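Local coordinates for CELL WALL surface anchor family protein (Streptococcus pneumoniae, PDB 2X9Z) that probably builds the shaft of the pneumococcal pilus, serving as its repeating backbone subunit, RrgB, and so taking part in cell adhesion, at residues E37-I42 against T111-Y116; S54-E59 against T147-K152; D182-Q187 against E214-E219. The protein carries 1 engineered substitution. One frame throughout, in Å; residues are numbered along the deposited sequence.

Contact 1: residues E37-I42 against T111-Y116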
loop_
_atom_site.group_PDB
_atom_site.type_symbol
_atom_site.label_atom_id
_atom_site.label_comp_id
_atom_site.label_asym_id
_atom_site.label_seq_id
_atom_site.Cartn_x
_atom_site.Cartn_y
_atom_site.Cartn_z
ATOM N N GLU A 37 -8.484 5.164 -9.030
ATOM C CA GLU A 37 -7.420 4.932 -9.990
ATOM C C GLU A 37 -6.053 5.208 -9.372
ATOM O O GLU A 37 -5.896 6.097 -8.520
ATOM C CB GLU A 37 -7.626 5.774 -11.248
ATOM C CG GLU A 37 -7.520 7.261 -11.016
ATOM C CD GLU A 37 -7.847 8.065 -12.257
ATOM O OE1 GLU A 37 -7.304 9.175 -12.402
ATOM O OE2 GLU A 37 -8.652 7.590 -13.087
ATOM N N ILE A 38 -5.072 4.421 -9.800
ATOM C CA ILE A 38 -3.684 4.593 -9.407
ATOM C C ILE A 38 -2.921 4.816 -10.710
ATOM O O ILE A 38 -2.994 3.991 -11.623
ATOM C CB ILE A 38 -3.138 3.317 -8.726
ATOM C CG1 ILE A 38 -4.010 2.908 -7.530
ATOM C CG2 ILE A 38 -1.677 3.499 -8.332
ATOM C CD1 ILE A 38 -3.750 1.497 -7.082
ATOM N N VAL A 39 -2.214 5.938 -10.803
ATOM C CA VAL A 39 -1.472 6.275 -12.009
ATOM C C VAL A 39 0.016 6.348 -11.674
ATOM O O VAL A 39 0.407 7.037 -10.720
ATOM C CB VAL A 39 -1.943 7.621 -12.604
ATOM C CG1 VAL A 39 -1.050 8.038 -13.753
ATOM C CG2 VAL A 39 -3.406 7.530 -13.047
ATOM N N THR A 40 0.830 5.621 -12.439
ATOM C CA THR A 40 2.267 5.542 -12.190
ATOM C C THR A 40 3.031 5.887 -13.457
ATOM O O THR A 40 2.708 5.396 -14.540
ATOM C CB THR A 40 2.671 4.124 -11.721
ATOM O OG1 THR A 40 1.829 3.739 -10.629
ATOM C CG2 THR A 40 4.124 4.094 -11.268
ATOM N N LYS A 41 4.032 6.748 -13.318
ATOM C CA LYS A 41 4.892 7.121 -14.426
ATOM C C LYS A 41 6.228 6.415 -14.266
ATOM O O LYS A 41 6.923 6.609 -13.271
ATOM C CB LYS A 41 5.132 8.632 -14.433
ATOM C CG LYS A 41 3.880 9.471 -14.509
ATOM C CD LYS A 41 3.269 9.456 -15.889
ATOM C CE LYS A 41 2.075 10.400 -15.952
ATOM N NZ LYS A 41 1.425 10.405 -17.295
ATOM N N ILE A 42 6.579 5.603 -15.251
ATOM C CA ILE A 42 7.842 4.883 -15.243
ATOM C C ILE A 42 8.781 5.572 -16.224
ATOM O O ILE A 42 8.403 5.839 -17.362
ATOM C CB ILE A 42 7.614 3.402 -15.615
ATOM C CG1 ILE A 42 6.781 2.731 -14.510
ATOM C CG2 ILE A 42 8.940 2.664 -15.856
ATOM C CD1 ILE A 42 6.465 1.288 -14.758
ATOM N N THR A 111 3.073 5.366 -18.868
ATOM C CA THR A 111 2.068 5.598 -17.842
ATOM C C THR A 111 1.238 4.355 -17.601
ATOM O O THR A 111 0.526 3.895 -18.496
ATOM C CB THR A 111 1.127 6.732 -18.256
ATOM O OG1 THR A 111 1.889 7.932 -18.445
ATOM C CG2 THR A 111 0.073 6.970 -17.193
ATOM N N VAL A 112 1.315 3.822 -16.384
ATOM C CA VAL A 112 0.488 2.683 -15.998
ATOM C C VAL A 112 -0.717 3.209 -15.238
ATOM O O VAL A 112 -0.563 4.028 -14.339
ATOM C CB VAL A 112 1.252 1.687 -15.092
ATOM C CG1 VAL A 112 0.382 0.466 -14.800
ATOM C CG2 VAL A 112 2.558 1.261 -15.744
ATOM N N LYS A 113 -1.910 2.755 -15.606
ATOM C CA LYS A 113 -3.114 3.126 -14.881
ATOM C C LYS A 113 -3.858 1.873 -14.433
ATOM O O LYS A 113 -4.121 0.964 -15.226
ATOM C CB LYS A 113 -4.023 3.991 -15.760
ATOM C CG LYS A 113 -5.320 4.434 -15.090
ATOM C CD LYS A 113 -6.062 5.412 -15.991
ATOM C CE LYS A 113 -7.450 5.729 -15.487
ATOM N NZ LYS A 113 -8.143 6.626 -16.448
ATOM N N ILE A 114 -4.177 1.827 -13.148
ATOM C CA ILE A 114 -4.928 0.727 -12.568
ATOM C C ILE A 114 -6.226 1.308 -12.028
ATOM O O ILE A 114 -6.212 2.276 -11.263
ATOM C CB ILE A 114 -4.158 0.066 -11.413
ATOM C CG1 ILE A 114 -2.823 -0.483 -11.918
ATOM C CG2 ILE A 114 -5.005 -1.035 -10.753
ATOM C CD1 ILE A 114 -1.888 -0.915 -10.798
ATOM N N THR A 115 -7.354 0.746 -12.446
ATOM C CA THR A 115 -8.649 1.222 -11.972
ATOM C C THR A 115 -9.394 0.091 -11.280
ATOM O O THR A 115 -9.187 -1.091 -11.585
ATOM C CB THR A 115 -9.511 1.792 -13.117
ATOM O OG1 THR A 115 -9.803 0.757 -14.061
ATOM C CG2 THR A 115 -8.787 2.914 -13.839
ATOM N N TYR A 116 -10.266 0.460 -10.349
ATOM C CA TYR A 116 -11.086 -0.508 -9.617
ATOM C C TYR A 116 -12.118 0.262 -8.812
ATOM O O TYR A 116 -12.076 1.488 -8.754
ATOM C CB TYR A 116 -10.227 -1.358 -8.675
ATOM C CG TYR A 116 -9.646 -0.581 -7.518
ATOM C CD1 TYR A 116 -10.329 -0.487 -6.304
ATOM C CD2 TYR A 116 -8.425 0.070 -7.636
ATOM C CE1 TYR A 116 -9.809 0.230 -5.230
ATOM C CE2 TYR A 116 -7.888 0.788 -6.568
ATOM C CZ TYR A 116 -8.590 0.865 -5.371
ATOM O OH TYR A 116 -8.070 1.571 -4.319
HETATM O O HOH W 1 -0.429 2.573 -11.690
#
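Strands 33-42 and 110-120 run antiparallel side by side within one sheet of a Cna-B-like beta sandwich. Four backbone hydrogen bonds join them at the pairs I38-I114 and T40-V112; I38 N reaches I114 O at 2.8 Å, close to straight (162°) and in the carbonyl plane. I38, T40, V112 and I114 face the sandwich core, where W53 of strand 50-57 covers V112 and I114. There I42 CD1 crosses obliquely to V112 CG2 at 4.0 Å, and I38 CD1 comes in at the edge of the Y116 ring, near its plane. The opposite face carries E37, V39, K41, T111, K113 and T115. V39 sits between the lysines and touches T111 CG2 through CG1 (3.8 Å). K113 is fully extended and crosses E37 obliquely, leaving a long salt bridge of 3.5 Å between its NZ and E37 OE2; the same carboxylate also takes the backbone N-H groups of G11 and A13. K41 instead bends at CB-CG (chi2 -74°), lies alongside T111 and gives NZ to T111 OG1 at 2.8 Å. On the core face, T40 OG1 binds W53 NE1 and a water that donates to V112 O at 3.0 Å and to I38 O at 2.9 Å.

Contact 2: residues S54-E59 against T147-K152; sequences SDRMTE and TPKPNK
The R56 guanidinium is the main flat group, and one of its faces is covered by the aliphatic end of K149: CE lies over the plane, 3.6 Å from R56 NH2. K149 NZ is offset toward the rim, 4.3 Å from R56 NH2, so two like charges stand near each other. At the edge, R56 NH1 points in the guanidinium plane to D55 O at 3.0 Å, meeting that carbonyl from above its plane, while NH2 forms salt bridges to D92 and E231 that probably offset the neighbouring ammonium. NE, buried here, has no partner. K149, bent at chi2, turns its own NZ back to T147 O at 2.9 Å, in the carbonyl plane, and shares it with Y229 O. The second flat group is the E59 carboxylate: K152, whose chain crosses that of E59 at about a right angle, sets NZ above its plane (35° out of it) and closes a salt bridge of 2.8 Å to OE2. At the other end, S54 OG is anti to the backbone N and accepts a hydrogen bond from T147 N at 3.0 Å, while also bonding D92. T147 CG2, in the crowded position between N and carbonyl carbon, packs 3.2 Å from S54 OG, and T147 OG1 bonds D133. Between these ends P150 CD rests on R56 CB at 4.0 Å. Thus, with E231 and Y229 of the second Cna-B-like domain completing the polar network, the interdomain loop lies along strand 50-57 of the first, flanked in its sheet by strands 130-139 and 90-95.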
loop_
_atom_site.group_PDB
_atom_site.type_symbol
_atom_site.label_atom_id
_atom_site.label_comp_id
_atom_site.label_asym_id
_atom_site.label_seq_id
_atom_site.Cartn_x
_atom_site.Cartn_y
_atom_site.Cartn_z
ATOM N N SER A 54 0.523 -2.651 -4.536
ATOM C CA SER A 54 -0.148 -3.317 -3.436
ATOM C C SER A 54 -1.109 -2.295 -2.821
ATOM O O SER A 54 -0.714 -1.171 -2.520
ATOM C CB SER A 54 0.900 -3.789 -2.421
ATOM O OG SER A 54 0.325 -4.493 -1.335
ATOM N N ASP A 55 -2.364 -2.691 -2.632
ATOM C CA ASP A 55 -3.410 -1.773 -2.199
ATOM C C ASP A 55 -4.279 -2.426 -1.120
ATOM O O ASP A 55 -4.764 -3.539 -1.297
ATOM C CB ASP A 55 -4.249 -1.410 -3.427
ATOM C CG ASP A 55 -5.172 -0.236 -3.208
ATOM O OD1 ASP A 55 -5.417 0.197 -2.059
ATOM O OD2 ASP A 55 -5.678 0.252 -4.241
ATOM N N ARG A 56 -4.473 -1.741 0.003
ATOM C CA ARG A 56 -5.401 -2.213 1.034
ATOM C C ARG A 56 -6.261 -1.056 1.492
ATOM O O ARG A 56 -5.862 0.103 1.381
ATOM C CB ARG A 56 -4.657 -2.807 2.230
ATOM C CG ARG A 56 -3.858 -4.066 1.921
ATOM C CD ARG A 56 -4.782 -5.248 1.593
ATOM N NE ARG A 56 -4.060 -6.518 1.434
ATOM C CZ ARG A 56 -3.383 -6.875 0.345
ATOM N NH1 ARG A 56 -3.306 -6.052 -0.689
ATOM N NH2 ARG A 56 -2.771 -8.052 0.299
HETATM N N MSE A 57 -7.444 -1.353 2.011
HETATM C CA MSE A 57 -8.335 -0.273 2.420
HETATM C C MSE A 57 -9.041 -0.565 3.735
HETATM O O MSE A 57 -9.143 -1.719 4.169
HETATM C CB MSE A 57 -9.315 0.074 1.301
HETATM C CG MSE A 57 -10.204 -1.072 0.858
HETATM SE SE MSE A 57 -10.732 -0.866 -1.020
HETATM C CE MSE A 57 -9.014 -1.379 -1.795
ATOM N N THR A 58 -9.501 0.495 4.388
ATOM C CA THR A 58 -10.107 0.371 5.713
ATOM C C THR A 58 -11.491 -0.275 5.618
ATOM O O THR A 58 -12.089 -0.329 4.542
ATOM C CB THR A 58 -10.126 1.724 6.441
ATOM O OG1 THR A 58 -10.801 2.688 5.631
ATOM C CG2 THR A 58 -8.690 2.201 6.671
ATOM N N GLU A 59 -11.985 -0.783 6.742
ATOM C CA GLU A 59 -13.088 -1.744 6.712
ATOM C C GLU A 59 -14.427 -1.195 6.208
ATOM O O GLU A 59 -15.287 -1.969 5.786
ATOM C CB GLU A 59 -13.257 -2.420 8.073
ATOM C CG GLU A 59 -13.727 -1.498 9.167
ATOM C CD GLU A 59 -14.093 -2.244 10.440
ATOM O OE1 GLU A 59 -13.901 -3.475 10.503
ATOM O OE2 GLU A 59 -14.577 -1.598 11.382
ATOM N N THR A 147 2.263 -3.288 0.668
ATOM C CA THR A 147 1.700 -2.163 1.409
ATOM C C THR A 147 1.221 -2.597 2.800
ATOM O O THR A 147 0.857 -3.752 3.006
ATOM C CB THR A 147 0.569 -1.482 0.595
ATOM O OG1 THR A 147 0.387 -0.134 1.047
ATOM C CG2 THR A 147 -0.750 -2.260 0.684
ATOM N N PRO A 148 1.218 -1.670 3.778
ATOM C CA PRO A 148 0.693 -2.038 5.105
ATOM C C PRO A 148 -0.752 -2.568 5.078
ATOM O O PRO A 148 -1.578 -2.113 4.276
ATOM C CB PRO A 148 0.782 -0.720 5.894
ATOM C CG PRO A 148 1.957 -0.036 5.275
ATOM C CD PRO A 148 1.861 -0.343 3.796
ATOM N N LYS A 149 -1.039 -3.533 5.948
ATOM C CA LYS A 149 -2.400 -4.023 6.157
ATOM C C LYS A 149 -2.919 -3.410 7.462
ATOM O O LYS A 149 -2.372 -3.685 8.533
ATOM C CB LYS A 149 -2.422 -5.552 6.273
ATOM C CG LYS A 149 -2.266 -6.327 4.956
ATOM C CD LYS A 149 -0.837 -6.249 4.405
ATOM C CE LYS A 149 -0.713 -6.822 2.998
ATOM N NZ LYS A 149 0.673 -6.584 2.480
ATOM N N PRO A 150 -3.966 -2.569 7.386
ATOM C CA PRO A 150 -4.460 -1.948 8.621
ATOM C C PRO A 150 -5.041 -2.966 9.598
ATOM O O PRO A 150 -5.549 -4.012 9.186
ATOM C CB PRO A 150 -5.562 -1.003 8.130
ATOM C CG PRO A 150 -5.279 -0.780 6.695
ATOM C CD PRO A 150 -4.642 -2.041 6.191
ATOM N N ASN A 151 -4.954 -2.666 10.890
ATOM C CA ASN A 151 -5.516 -3.535 11.921
ATOM C C ASN A 151 -5.985 -2.729 13.115
ATOM O O ASN A 151 -5.472 -1.643 13.386
ATOM C CB ASN A 151 -4.484 -4.569 12.379
ATOM C CG ASN A 151 -5.112 -5.793 13.055
ATOM O OD1 ASN A 151 -6.336 -5.961 13.074
ATOM N ND2 ASN A 151 -4.263 -6.660 13.609
ATOM N N LYS A 152 -6.963 -3.268 13.828
ATOM C CA LYS A 152 -7.382 -2.689 15.089
ATOM C C LYS A 152 -6.491 -3.219 16.203
ATOM O O LYS A 152 -5.876 -4.279 16.056
ATOM C CB LYS A 152 -8.841 -3.047 15.365
ATOM C CG LYS A 152 -9.813 -2.374 14.419
ATOM C CD LYS A 152 -11.247 -2.797 14.672
ATOM C CE LYS A 152 -12.163 -2.205 13.615
ATOM N NZ LYS A 152 -13.568 -2.661 13.765
#

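Contact 3: residues D182-Q187 against E214-E219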
loop_
_atom_site.group_PDB
_atom_site.type_symbol
_atom_site.label_atom_id
_atom_site.label_comp_id
_atom_site.label_asym_id
_atom_site.label_seq_id
_atom_site.Cartn_x
_atom_site.Cartn_y
_atom_site.Cartn_z
ATOM N N ASP A 182 6.266 4.415 11.931
ATOM C CA ASP A 182 5.239 5.352 12.333
ATOM C C ASP A 182 3.910 4.618 12.390
ATOM O O ASP A 182 3.481 4.005 11.406
ATOM C CB ASP A 182 5.186 6.517 11.355
ATOM C CG ASP A 182 6.429 7.377 11.429
ATOM O OD1 ASP A 182 6.725 7.898 12.526
ATOM O OD2 ASP A 182 7.118 7.522 10.402
ATOM N N LEU A 183 3.282 4.635 13.559
ATOM C CA LEU A 183 1.933 4.111 13.683
ATOM C C LEU A 183 0.972 5.223 13.266
ATOM O O LEU A 183 0.917 6.277 13.895
ATOM C CB LEU A 183 1.653 3.637 15.110
ATOM C CG LEU A 183 0.309 2.923 15.293
ATOM C CD1 LEU A 183 0.279 1.595 14.550
ATOM C CD2 LEU A 183 -0.012 2.719 16.770
ATOM N N VAL A 184 0.238 4.978 12.187
ATOM C CA VAL A 184 -0.614 5.980 11.563
ATOM C C VAL A 184 -2.064 5.530 11.666
ATOM O O VAL A 184 -2.367 4.351 11.489
ATOM C CB VAL A 184 -0.239 6.129 10.067
ATOM C CG1 VAL A 184 -1.058 7.224 9.395
ATOM C CG2 VAL A 184 1.265 6.390 9.912
ATOM N N ASN A 185 -2.958 6.464 11.967
ATOM C CA ASN A 185 -4.386 6.198 11.876
ATOM C C ASN A 185 -4.691 5.922 10.407
ATOM O O ASN A 185 -4.496 6.799 9.572
ATOM C CB ASN A 185 -5.174 7.413 12.381
ATOM C CG ASN A 185 -6.679 7.216 12.308
ATOM O OD1 ASN A 185 -7.203 6.649 11.354
ATOM N ND2 ASN A 185 -7.382 7.710 13.312
ATOM N N ALA A 186 -5.135 4.707 10.085
ATOM C CA ALA A 186 -5.280 4.294 8.689
ATOM C C ALA A 186 -6.437 5.008 8.006
ATOM O O ALA A 186 -6.490 5.097 6.783
ATOM C CB ALA A 186 -5.452 2.785 8.591
ATOM N N GLN A 187 -7.360 5.529 8.807
ATOM C CA GLN A 187 -8.548 6.167 8.257
ATOM C C GLN A 187 -8.310 7.649 8.017
ATOM O O GLN A 187 -8.671 8.170 6.964
ATOM C CB GLN A 187 -9.754 5.927 9.172
ATOM C CG GLN A 187 -10.012 4.439 9.394
ATOM C CD GLN A 187 -11.018 4.160 10.484
ATOM O OE1 GLN A 187 -10.716 3.473 11.467
ATOM N NE2 GLN A 187 -12.222 4.685 10.319
ATOM N N GLU A 214 -8.746 1.572 13.089
ATOM C CA GLU A 214 -7.713 0.833 12.365
ATOM C C GLU A 214 -6.451 1.658 12.233
ATOM O O GLU A 214 -6.512 2.834 11.875
ATOM C CB GLU A 214 -8.209 0.441 10.979
ATOM C CG GLU A 214 -9.217 -0.670 11.000
ATOM C CD GLU A 214 -9.612 -1.087 9.609
ATOM O OE1 GLU A 214 -10.409 -0.368 8.983
ATOM O OE2 GLU A 214 -9.110 -2.120 9.135
ATOM N N TYR A 215 -5.311 1.027 12.513
ATOM C CA TYR A 215 -4.014 1.679 12.418
ATOM C C TYR A 215 -3.100 0.880 11.503
ATOM O O TYR A 215 -3.390 -0.261 11.155
ATOM C CB TYR A 215 -3.342 1.759 13.790
ATOM C CG TYR A 215 -4.127 2.480 14.861
ATOM C CD1 TYR A 215 -3.914 3.827 15.116
ATOM C CD2 TYR A 215 -5.055 1.803 15.641
ATOM C CE1 TYR A 215 -4.624 4.488 16.107
ATOM C CE2 TYR A 215 -5.768 2.451 16.633
ATOM C CZ TYR A 215 -5.545 3.795 16.865
ATOM O OH TYR A 215 -6.246 4.443 17.854
ATOM N N LYS A 216 -1.982 1.484 11.126
ATOM C CA LYS A 216 -0.985 0.789 10.323
ATOM C C LYS A 216 0.399 1.206 10.800
ATOM O O LYS A 216 0.623 2.381 11.087
ATOM C CB LYS A 216 -1.166 1.115 8.835
ATOM C CG LYS A 216 -1.139 2.607 8.500
ATOM C CD LYS A 216 -1.454 2.892 7.022
ATOM C CE LYS A 216 -1.338 4.385 6.714
ATOM N NZ LYS A 216 -1.756 4.735 5.328
ATOM N N PHE A 217 1.322 0.247 10.903
ATOM C CA PHE A 217 2.730 0.573 11.121
ATOM C C PHE A 217 3.363 0.777 9.750
ATOM O O PHE A 217 3.395 -0.156 8.934
ATOM C CB PHE A 217 3.489 -0.554 11.834
ATOM C CG PHE A 217 3.165 -0.702 13.295
ATOM C CD1 PHE A 217 3.708 0.158 14.242
ATOM C CD2 PHE A 217 2.354 -1.739 13.729
ATOM C CE1 PHE A 217 3.424 0.000 15.593
ATOM C CE2 PHE A 217 2.070 -1.906 15.072
ATOM C CZ PHE A 217 2.601 -1.034 16.006
ATOM N N VAL A 218 3.878 1.975 9.493
ATOM C CA VAL A 218 4.558 2.245 8.233
ATOM C C VAL A 218 6.062 2.289 8.501
ATOM O O VAL A 218 6.549 3.155 9.225
ATOM C CB VAL A 218 4.083 3.579 7.600
ATOM C CG1 VAL A 218 4.685 3.756 6.222
ATOM C CG2 VAL A 218 2.552 3.645 7.538
ATOM N N GLU A 219 6.791 1.333 7.937
ATOM C CA GLU A 219 8.231 1.267 8.144
ATOM C C GLU A 219 8.924 2.455 7.483
ATOM O O GLU A 219 8.734 2.711 6.291
ATOM C CB GLU A 219 8.774 -0.037 7.566
ATOM C CG GLU A 219 10.244 -0.287 7.842
ATOM C CD GLU A 219 10.665 -1.674 7.415
ATOM O OE1 GLU A 219 10.120 -2.655 7.969
ATOM O OE2 GLU A 219 11.536 -1.794 6.529
HETATM O O HOH W 2 6.804 5.953 8.215
HETATM O O HOH W 3 -3.723 6.935 6.698
HETATM O O HOH W 4 -4.530 4.260 4.908
#
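This pairing forms part of the three-stranded antiparallel sheet of the second Cna-B-like domain, with strand 215-219 at its edge and strand 179-185 in the middle. Backbone hydrogen bonds link D182 with V218 and V184 with K216. Toward the other sheet, L183 holds CG anti to its backbone N (chi1 -173°) and sets CD1 squarely over the F217 ring, 3.6 Å from the centroid, a CH-pi contact backed by L159. The same CD1 touches Y215 CB at 3.7 Å. On the reverse face K216, its CG in the crowded position (chi1 56°) and its chain extended, lies alongside V184 and points the same way, CE 3.9 Å from V184 CG1; its NZ ends in a salt bridge to E255. V184 CG2 also meets V218 CG2. A water accepts from K216 NZ at 2.8 Å and lies 2.8 Å from A186 O. At the end of the strand, N185 forms an Asx turn, its OD1 accepting from Q187 N at 2.8 Å, while A186 N still bonds E214 O. The Q187 side chain crosses that of E214 at about a right angle, and Q187 OE1 takes E214 N in an almost straight bond of 3.2 Å (177°), in the carbonyl plane.

Contacts 1 and 3 are both antiparallel strand pairings, but in different domains, their centres about 24 Å apart on opposite sides of the chain's centre. Contact 2 lies between them, about 7 Å from that centre, and joins a strand to a loop, so side-chain hydrogen bonds and charges replace strand pairing. Contacts 1 and 2 are buried, contact 3 partly so, with D182, V184 and V218 on its more accessible face. Strand 50-57 packs against contact 1 with one face, where Y116 OH makes a probable, weak hydrogen bond to D55, and turns the other to contact 2. Contact 3 continues from there: E214 OE1 probably accepts from E59 N, and Y215 N pairs with N151 O.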